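Local structure of MSM0273 (Mycobacterium smegmatis, 5L37) at residues Thr5-Val10 against Gly33-Ala38. The protein forms pentamers that probably cap the vertices of the RMM bacterial microcompartment shell. Numbering follows the deposited sequence.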
loop_
_atom_site.group_PDB
_atom_site.type_symbol
_atom_site.label_atom_id
_atom_site.label_comp_id
_atom_site.label_asym_id
_atom_site.label_seq_id
_atom_site.Cartn_x
_atom_site.Cartn_y
_atom_site.Cartn_z
ATOM N N THR C 5 16.474 -11.739 0.438
ATOM C CA THR C 5 17.903 -11.956 0.590
ATOM C C THR C 5 18.603 -10.667 0.237
ATOM O O THR C 5 18.313 -10.084 -0.814
ATOM C CB THR C 5 18.406 -13.108 -0.327
ATOM O OG1 THR C 5 17.676 -14.300 0.005
ATOM C CG2 THR C 5 19.896 -13.352 -0.133
ATOM N N VAL C 6 19.518 -10.232 1.104
ATOM C CA VAL C 6 20.349 -9.055 0.816
ATOM C C VAL C 6 21.341 -9.359 -0.311
ATOM O O VAL C 6 22.080 -10.358 -0.271
ATOM C CB VAL C 6 21.138 -8.593 2.037
ATOM C CG1 VAL C 6 21.955 -7.331 1.689
ATOM C CG2 VAL C 6 20.184 -8.295 3.241
ATOM N N THR C 7 21.347 -8.513 -1.336
ATOM C CA THR C 7 22.214 -8.787 -2.485
ATOM C C THR C 7 23.298 -7.737 -2.624
ATOM O O THR C 7 24.331 -7.966 -3.284
ATOM C CB THR C 7 21.409 -8.850 -3.787
ATOM O OG1 THR C 7 20.633 -7.653 -3.918
ATOM C CG2 THR C 7 20.438 -10.043 -3.774
ATOM N N GLY C 8 23.126 -6.595 -1.982
ATOM C CA GLY C 8 24.162 -5.573 -2.082
ATOM C C GLY C 8 23.845 -4.279 -1.371
ATOM O O GLY C 8 22.790 -4.130 -0.769
ATOM N N ASN C 9 24.731 -3.302 -1.507
ATOM C CA ASN C 9 24.526 -2.032 -0.833
ATOM C C ASN C 9 24.246 -1.020 -1.923
ATOM O O ASN C 9 24.666 -1.185 -3.079
ATOM C CB ASN C 9 25.753 -1.632 0.002
ATOM C CG ASN C 9 25.375 -0.948 1.328
ATOM O OD1 ASN C 9 24.637 0.045 1.371
ATOM N ND2 ASN C 9 25.867 -1.517 2.429
ATOM N N VAL C 10 23.487 -0.001 -1.590
ATOM C CA VAL C 10 23.155 1.008 -2.545
ATOM C C VAL C 10 23.873 2.224 -2.072
ATOM O O VAL C 10 23.623 2.691 -0.967
ATOM C CB VAL C 10 21.646 1.254 -2.583
ATOM C CG1 VAL C 10 21.323 2.438 -3.459
ATOM C CG2 VAL C 10 20.989 0.009 -3.045
ATOM N N GLY C 33 11.676 -13.264 -6.895
ATOM C CA GLY C 33 12.893 -12.745 -7.497
ATOM C C GLY C 33 12.835 -11.230 -7.673
ATOM O O GLY C 33 13.790 -10.623 -8.154
ATOM N N SER C 34 11.735 -10.600 -7.266
ATOM C CA SER C 34 11.643 -9.145 -7.385
ATOM C C SER C 34 12.681 -8.454 -6.556
ATOM O O SER C 34 12.967 -8.881 -5.455
ATOM C CB SER C 34 10.270 -8.618 -6.973
ATOM O OG SER C 34 9.291 -9.059 -7.888
ATOM N N ARG C 35 13.191 -7.333 -7.064
ATOM C CA ARG C 35 14.139 -6.588 -6.266
ATOM C C ARG C 35 13.549 -5.288 -5.750
ATOM O O ARG C 35 12.655 -4.692 -6.365
ATOM C CB ARG C 35 15.408 -6.318 -7.065
ATOM C CG ARG C 35 16.156 -7.629 -7.306
ATOM C CD ARG C 35 17.553 -7.479 -7.849
ATOM N NE ARG C 35 18.169 -8.808 -7.858
ATOM C CZ ARG C 35 19.476 -9.037 -7.782
ATOM N NH1 ARG C 35 20.319 -8.024 -7.634
ATOM N NH2 ARG C 35 19.937 -10.283 -7.794
ATOM N N MET C 36 14.045 -4.877 -4.592
ATOM C CA MET C 36 13.720 -3.561 -4.046
ATOM C C MET C 36 14.849 -3.102 -3.144
ATOM O O MET C 36 15.819 -3.837 -2.895
ATOM C CB MET C 36 12.389 -3.567 -3.259
ATOM C CG MET C 36 12.522 -4.147 -1.878
ATOM S SD MET C 36 10.939 -4.230 -0.945
ATOM C CE MET C 36 10.170 -5.536 -1.844
ATOM N N ILE C 37 14.762 -1.854 -2.703
ATOM C CA ILE C 37 15.715 -1.290 -1.763
ATOM C C ILE C 37 15.038 -1.145 -0.418
ATOM O O ILE C 37 13.972 -0.500 -0.297
ATOM C CB ILE C 37 16.281 0.111 -2.248
ATOM C CG1 ILE C 37 16.850 0.016 -3.688
ATOM C CG2 ILE C 37 17.295 0.674 -1.207
ATOM C CD1 ILE C 37 17.828 -1.092 -3.924
ATOM N N ALA C 38 15.664 -1.743 0.599
ATOM C CA ALA C 38 15.132 -1.680 1.944
ATOM C C ALA C 38 16.095 -0.988 2.859
ATOM O O ALA C 38 17.320 -1.127 2.695
ATOM C CB ALA C 38 14.828 -3.112 2.492
#
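T7 touches R35 and V10 touches I37 across two segments that are not paired with each other. The CA atoms of T7 and R35 are 9.2 Å apart, and those of V10 and I37 7.8 Å. The touching parts run in the same general sense, 41° apart. No hydrogen bond joins them. Strand 23-29 lies between strands 2-9 and 35-40 in the sheet and is antiparallel to both. T7 and G8 both face E26 of that strand, which makes a classic beta bulge.

At one end of the contact R35 reaches over strand 23-29. Its chain is extended from CG to NE, which carries the guanidinium to T7. CG2 of T7 lies over one face of this group, 3.9 Å above its plane and offset toward the rim. OG1 of T7 is 3.7 Å from NH1 of R35, and E26 of strand 23-29 is a polar partner of both. E26 accepts a hydrogen bond from T7 OG1 and forms a salt bridge with R35 NH1. E28 forms a second salt bridge, with R35 NH2. The two carboxylates probably help to hold the guanidinium in this orientation.

The strands belong to the antiparallel, OB-like barrel of the EutN/CcmL family, whose members are pentameric shell proteins.

The other end is apolar and buried. CG2 of V10 meets CD1 of I37 at 3.5 Å, a tight carbon contact. With chi1 at 173°, V10 sets CG2 beside its own backbone N, on the side facing I37. A neighbouring subunit packs here too: its R3 lies on V10, its L51 on I37, and it shares backbone hydrogen bonds with I37.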